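Local coordinates for protein 2,3-dihydroxybenzoate-AMP ligase (Bacillus subtilis, PDB 1MDB) that belongs to the ANL superfamily of AMP-binding enzymes and binds adenosine monophosphate and 2,3-dihydroxy-benzoic acid, at residues 51-64 and 86-98. Residues are numbered along the deposited sequence; the frame is centred on the assembly and turned at random.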
loop_
_atom_site.group_PDB
_atom_site.type_symbol
_atom_site.label_atom_id
_atom_site.label_comp_id
_atom_site.label_asym_id
_atom_site.label_seq_id
_atom_site.Cartn_x
_atom_site.Cartn_y
_atom_site.Cartn_z
ATOM N N TRP A 51 -10.557 20.762 -7.012
ATOM C CA TRP A 51 -9.758 20.919 -8.228
ATOM C C TRP A 51 -10.420 20.140 -9.350
ATOM O O TRP A 51 -10.641 18.934 -9.232
ATOM C CB TRP A 51 -8.330 20.377 -8.044
ATOM C CG TRP A 51 -7.340 21.336 -7.464
ATOM C CD1 TRP A 51 -7.599 22.568 -6.946
ATOM C CD2 TRP A 51 -5.929 21.119 -7.300
ATOM N NE1 TRP A 51 -6.446 23.132 -6.463
ATOM C CE2 TRP A 51 -5.403 22.265 -6.668
ATOM C CE3 TRP A 51 -5.060 20.065 -7.622
ATOM C CZ2 TRP A 51 -4.044 22.392 -6.346
ATOM C CZ3 TRP A 51 -3.709 20.188 -7.303
ATOM C CH2 TRP A 51 -3.216 21.345 -6.670
ATOM N N SER A 52 -10.741 20.828 -10.435
ATOM C CA SER A 52 -11.357 20.182 -11.580
ATOM C C SER A 52 -10.261 19.462 -12.345
ATOM O O SER A 52 -9.081 19.725 -12.128
ATOM C CB SER A 52 -11.986 21.229 -12.495
ATOM O OG SER A 52 -10.996 22.142 -12.937
ATOM N N TYR A 53 -10.653 18.570 -13.245
ATOM C CA TYR A 53 -9.695 17.830 -14.047
ATOM C C TYR A 53 -8.879 18.775 -14.919
ATOM O O TYR A 53 -7.676 18.575 -15.103
ATOM C CB TYR A 53 -10.409 16.802 -14.929
ATOM C CG TYR A 53 -10.740 15.494 -14.228
ATOM C CD1 TYR A 53 -11.843 15.386 -13.385
ATOM C CD2 TYR A 53 -9.936 14.365 -14.406
ATOM C CE1 TYR A 53 -12.143 14.183 -12.734
ATOM C CE2 TYR A 53 -10.226 13.153 -13.756
ATOM C CZ TYR A 53 -11.327 13.073 -12.924
ATOM O OH TYR A 53 -11.603 11.896 -12.266
ATOM N N ARG A 54 -9.531 19.809 -15.450
ATOM C CA ARG A 54 -8.843 20.785 -16.301
ATOM C C ARG A 54 -7.820 21.524 -15.443
ATOM O O ARG A 54 -6.687 21.768 -15.860
ATOM C CB ARG A 54 -9.843 21.790 -16.878
ATOM C CG ARG A 54 -9.332 22.549 -18.100
ATOM C CD ARG A 54 -9.570 21.762 -19.390
ATOM N NE ARG A 54 -10.997 21.512 -19.600
ATOM C CZ ARG A 54 -11.509 20.894 -20.662
ATOM N NH1 ARG A 54 -10.709 20.454 -21.626
ATOM N NH2 ARG A 54 -12.821 20.714 -20.760
ATOM N N GLU A 55 -8.246 21.877 -14.237
ATOM C CA GLU A 55 -7.402 22.574 -13.277
ATOM C C GLU A 55 -6.092 21.814 -13.040
ATOM O O GLU A 55 -5.003 22.369 -13.197
ATOM C CB GLU A 55 -8.168 22.731 -11.965
ATOM C CG GLU A 55 -7.326 23.068 -10.754
ATOM C CD GLU A 55 -7.500 24.496 -10.294
ATOM O OE1 GLU A 55 -8.558 25.091 -10.589
ATOM O OE2 GLU A 55 -6.585 25.022 -9.621
ATOM N N LEU A 56 -6.209 20.545 -12.655
ATOM C CA LEU A 56 -5.045 19.708 -12.401
ATOM C C LEU A 56 -4.175 19.645 -13.655
ATOM O O LEU A 56 -2.949 19.732 -13.581
ATOM C CB LEU A 56 -5.497 18.299 -11.999
ATOM C CG LEU A 56 -4.408 17.250 -11.753
ATOM C CD1 LEU A 56 -3.434 17.734 -10.684
ATOM C CD2 LEU A 56 -5.069 15.940 -11.324
ATOM N N ASP A 57 -4.829 19.498 -14.804
ATOM C CA ASP A 57 -4.145 19.435 -16.092
ATOM C C ASP A 57 -3.284 20.689 -16.283
ATOM O O ASP A 57 -2.086 20.601 -16.587
ATOM C CB ASP A 57 -5.184 19.345 -17.217
ATOM C CG ASP A 57 -4.567 19.029 -18.569
ATOM O OD1 ASP A 57 -4.924 19.700 -19.556
ATOM O OD2 ASP A 57 -3.738 18.103 -18.654
ATOM N N THR A 58 -3.898 21.851 -16.089
ATOM C CA THR A 58 -3.201 23.123 -16.250
ATOM C C THR A 58 -2.049 23.309 -15.260
ATOM O O THR A 58 -0.953 23.676 -15.654
ATOM C CB THR A 58 -4.173 24.319 -16.113
ATOM O OG1 THR A 58 -5.166 24.249 -17.142
ATOM C CG2 THR A 58 -3.418 25.642 -16.247
ATOM N N ARG A 59 -2.299 23.063 -13.977
ATOM C CA ARG A 59 -1.255 23.215 -12.971
ATOM C C ARG A 59 -0.074 22.284 -13.258
ATOM O O ARG A 59 1.077 22.652 -13.041
ATOM C CB ARG A 59 -1.829 22.949 -11.574
ATOM C CG ARG A 59 -2.992 23.880 -11.224
ATOM C CD ARG A 59 -3.517 23.681 -9.804
ATOM N NE ARG A 59 -2.492 23.938 -8.798
ATOM C CZ ARG A 59 -2.629 24.792 -7.789
ATOM N NH1 ARG A 59 -3.752 25.476 -7.648
ATOM N NH2 ARG A 59 -1.643 24.961 -6.919
ATOM N N ALA A 60 -0.363 21.087 -13.758
ATOM C CA ALA A 60 0.668 20.109 -14.086
ATOM C C ALA A 60 1.578 20.608 -15.224
ATOM O O ALA A 60 2.804 20.412 -15.185
ATOM C CB ALA A 60 0.017 18.787 -14.474
ATOM N N ASP A 61 0.978 21.234 -16.237
ATOM C CA ASP A 61 1.744 21.772 -17.356
ATOM C C ASP A 61 2.611 22.906 -16.846
ATOM O O ASP A 61 3.829 22.932 -17.059
ATOM C CB ASP A 61 0.829 22.334 -18.444
ATOM C CG ASP A 61 0.285 21.274 -19.360
ATOM O OD1 ASP A 61 0.953 20.232 -19.524
ATOM O OD2 ASP A 61 -0.805 21.492 -19.933
ATOM N N ARG A 62 1.965 23.846 -16.168
ATOM C CA ARG A 62 2.660 24.999 -15.630
ATOM C C ARG A 62 3.730 24.630 -14.610
ATOM O O ARG A 62 4.738 25.328 -14.488
ATOM C CB ARG A 62 1.655 25.977 -15.013
ATOM C CG ARG A 62 0.746 26.660 -16.037
ATOM C CD ARG A 62 -0.226 27.641 -15.370
ATOM N NE ARG A 62 0.445 28.758 -14.707
ATOM C CZ ARG A 62 1.057 29.755 -15.343
ATOM N NH1 ARG A 62 1.085 29.779 -16.666
ATOM N NH2 ARG A 62 1.637 30.732 -14.655
ATOM N N LEU A 63 3.527 23.537 -13.875
ATOM C CA LEU A 63 4.516 23.132 -12.878
ATOM C C LEU A 63 5.686 22.424 -13.557
ATOM O O LEU A 63 6.842 22.628 -13.197
ATOM C CB LEU A 63 3.888 22.215 -11.818
ATOM C CG LEU A 63 4.827 21.716 -10.706
ATOM C CD1 LEU A 63 5.466 22.910 -10.000
ATOM C CD2 LEU A 63 4.062 20.865 -9.701
ATOM N N ALA A 64 5.383 21.597 -14.547
ATOM C CA ALA A 64 6.427 20.884 -15.268
ATOM C C ALA A 64 7.429 21.900 -15.808
ATOM O O ALA A 64 8.645 21.687 -15.752
ATOM C CB ALA A 64 5.819 20.076 -16.413
ATOM N N LYS A 86 -3.662 18.171 -2.067
ATOM C CA LYS A 86 -3.827 18.390 -3.497
ATOM C C LYS A 86 -2.506 18.471 -4.254
ATOM O O LYS A 86 -2.392 17.971 -5.364
ATOM C CB LYS A 86 -4.621 19.678 -3.744
ATOM C CG LYS A 86 -6.034 19.671 -3.184
ATOM C CD LYS A 86 -6.872 20.811 -3.768
ATOM C CE LYS A 86 -6.273 22.179 -3.460
ATOM N NZ LYS A 86 -6.191 22.419 -2.006
ATOM N N GLU A 87 -1.517 19.114 -3.648
ATOM C CA GLU A 87 -0.210 19.273 -4.274
ATOM C C GLU A 87 0.357 17.963 -4.815
ATOM O O GLU A 87 0.927 17.932 -5.905
ATOM C CB GLU A 87 0.768 19.897 -3.280
ATOM C CG GLU A 87 0.535 21.371 -3.010
ATOM C CD GLU A 87 -0.836 21.671 -2.423
ATOM O OE1 GLU A 87 -1.295 20.926 -1.531
ATOM O OE2 GLU A 87 -1.450 22.673 -2.846
ATOM N N PHE A 88 0.195 16.878 -4.063
ATOM C CA PHE A 88 0.690 15.576 -4.501
ATOM C C PHE A 88 0.382 15.351 -5.973
ATOM O O PHE A 88 1.256 14.991 -6.760
ATOM C CB PHE A 88 0.034 14.465 -3.677
ATOM C CG PHE A 88 0.434 13.073 -4.087
ATOM C CD1 PHE A 88 1.630 12.515 -3.639
ATOM C CD2 PHE A 88 -0.410 12.301 -4.884
ATOM C CE1 PHE A 88 1.978 11.195 -3.974
ATOM C CE2 PHE A 88 -0.078 10.981 -5.229
ATOM C CZ PHE A 88 1.118 10.427 -4.770
ATOM N N PHE A 89 -0.875 15.580 -6.344
ATOM C CA PHE A 89 -1.314 15.355 -7.715
ATOM C C PHE A 89 -0.696 16.235 -8.795
ATOM O O PHE A 89 -0.375 15.745 -9.881
ATOM C CB PHE A 89 -2.845 15.420 -7.789
ATOM C CG PHE A 89 -3.523 14.343 -6.998
ATOM C CD1 PHE A 89 -3.946 14.580 -5.696
ATOM C CD2 PHE A 89 -3.693 13.073 -7.540
ATOM C CE1 PHE A 89 -4.536 13.564 -4.940
ATOM C CE2 PHE A 89 -4.278 12.050 -6.800
ATOM C CZ PHE A 89 -4.700 12.295 -5.495
ATOM N N GLU A 90 -0.543 17.524 -8.528
ATOM C CA GLU A 90 0.054 18.381 -9.533
ATOM C C GLU A 90 1.543 18.052 -9.594
ATOM O O GLU A 90 2.170 18.128 -10.652
ATOM C CB GLU A 90 -0.168 19.867 -9.202
ATOM C CG GLU A 90 0.602 20.427 -8.014
ATOM C CD GLU A 90 0.339 21.921 -7.825
ATOM O OE1 GLU A 90 -0.031 22.586 -8.815
ATOM O OE2 GLU A 90 0.514 22.433 -6.703
ATOM N N VAL A 91 2.098 17.655 -8.457
ATOM C CA VAL A 91 3.515 17.315 -8.395
ATOM C C VAL A 91 3.860 16.084 -9.218
ATOM O O VAL A 91 4.809 16.123 -10.004
ATOM C CB VAL A 91 3.989 17.103 -6.928
ATOM C CG1 VAL A 91 5.292 16.294 -6.894
ATOM C CG2 VAL A 91 4.218 18.463 -6.265
ATOM N N ILE A 92 3.105 14.995 -9.067
ATOM C CA ILE A 92 3.445 13.798 -9.833
ATOM C C ILE A 92 3.159 13.896 -11.341
ATOM O O ILE A 92 3.972 13.459 -12.143
ATOM C CB ILE A 92 2.769 12.503 -9.273
ATOM C CG1 ILE A 92 1.263 12.514 -9.533
ATOM C CG2 ILE A 92 3.066 12.360 -7.787
ATOM C CD1 ILE A 92 0.617 11.170 -9.229
ATOM N N PHE A 93 2.018 14.460 -11.735
ATOM C CA PHE A 93 1.719 14.558 -13.159
ATOM C C PHE A 93 2.661 15.537 -13.872
ATOM O O PHE A 93 2.900 15.409 -15.072
ATOM C CB PHE A 93 0.236 14.926 -13.391
ATOM C CG PHE A 93 -0.697 13.744 -13.288
ATOM C CD1 PHE A 93 -1.303 13.417 -12.081
ATOM C CD2 PHE A 93 -0.896 12.907 -14.381
ATOM C CE1 PHE A 93 -2.089 12.269 -11.963
ATOM C CE2 PHE A 93 -1.677 11.757 -14.275
ATOM C CZ PHE A 93 -2.274 11.438 -13.066
ATOM N N ALA A 94 3.189 16.506 -13.135
ATOM C CA ALA A 94 4.138 17.457 -13.701
ATOM C C ALA A 94 5.439 16.685 -13.931
ATOM O O ALA A 94 6.090 16.821 -14.973
ATOM C CB ALA A 94 4.384 18.606 -12.731
ATOM N N LEU A 95 5.820 15.880 -12.944
ATOM C CA LEU A 95 7.028 15.076 -13.069
ATOM C C LEU A 95 6.814 14.083 -14.201
ATOM O O LEU A 95 7.708 13.842 -15.008
ATOM C CB LEU A 95 7.315 14.340 -11.764
ATOM C CG LEU A 95 7.793 15.253 -10.628
ATOM C CD1 LEU A 95 7.867 14.471 -9.325
ATOM C CD2 LEU A 95 9.166 15.835 -10.990
ATOM N N PHE A 96 5.615 13.516 -14.259
ATOM C CA PHE A 96 5.267 12.562 -15.301
ATOM C C PHE A 96 5.422 13.174 -16.699
ATOM O O PHE A 96 5.898 12.502 -17.618
ATOM C CB PHE A 96 3.825 12.074 -15.099
ATOM C CG PHE A 96 3.662 11.069 -13.984
ATOM C CD1 PHE A 96 2.413 10.841 -13.419
ATOM C CD2 PHE A 96 4.744 10.326 -13.526
ATOM C CE1 PHE A 96 2.244 9.882 -12.416
ATOM C CE2 PHE A 96 4.580 9.365 -12.518
ATOM C CZ PHE A 96 3.332 9.147 -11.970
ATOM N N ARG A 97 5.037 14.442 -16.861
ATOM C CA ARG A 97 5.142 15.100 -18.172
ATOM C C ARG A 97 6.557 15.539 -18.536
ATOM O O ARG A 97 6.865 15.761 -19.710
ATOM C CB ARG A 97 4.192 16.301 -18.255
ATOM C CG ARG A 97 2.726 15.923 -18.050
ATOM C CD ARG A 97 1.808 16.537 -19.085
ATOM N NE ARG A 97 0.783 17.349 -18.454
ATOM C CZ ARG A 97 -0.525 17.170 -18.583
ATOM N NH1 ARG A 97 -1.009 16.195 -19.334
ATOM N NH2 ARG A 97 -1.352 17.977 -17.947
ATOM N N LEU A 98 7.416 15.665 -17.531
ATOM C CA LEU A 98 8.805 16.059 -17.747
ATOM C C LEU A 98 9.652 14.807 -17.898
ATOM O O LEU A 98 10.838 14.879 -18.208
ATOM C CB LEU A 98 9.307 16.872 -16.547
ATOM C CG LEU A 98 10.773 17.321 -16.512
ATOM C CD1 LEU A 98 11.131 18.077 -17.791
ATOM C CD2 LEU A 98 10.996 18.206 -15.292
#
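The aliphatic chain of K86 lies over one face of the W51 indole. K86 CD sits 3.5 Å from the centroid of the five-membered ring, almost on its normal, a CH-pi contact. The chi3 bend lays CE over the ring; the chi4 bend turns NZ away, to a hydrogen bond with T49 OG1. The opposite indole face carries E55 CG and R59 CD, so the ring is sandwiched. W51 CZ2 lies over the centre of the R59 guanidinium.

R59 NE donates to E90 OE1 at 2.8 Å, a nearly straight bond. The oxygen lies in the guanidinium plane, but NE meets it from above the carboxylate plane. E90 CG takes the position between backbone N and carbonyl carbon (chi1 70°), and the chain then runs extended to the arginine. H170 NE2 also hydrogen-bonds E90 OE1, so R59 and H170 both grip this buried group.

Between the polar ends the helices come close. A60 and A94 have CA atoms 4.4 Å apart, and A94 CB touches A60 O at 3.4 Å. L63 CD2 packs on E90 O, and L56 CD1 on F89 CB.

At the other end R97 NH2 meets D57 OD2 in a salt bridge, doubtfully short at 2.5 Å, with carboxylate and guanidinium planes 75° apart. R97 NE is 3.1 Å from D61 OD1, which lies well out of the guanidinium plane, so only charge acts there. R32 pairs with both aspartates.

Segments 53-64 and 86-98 cross at -57° with small alanines at the crossing, a close helix-helix packing in the AMP-binding region of this ANL-superfamily enzyme.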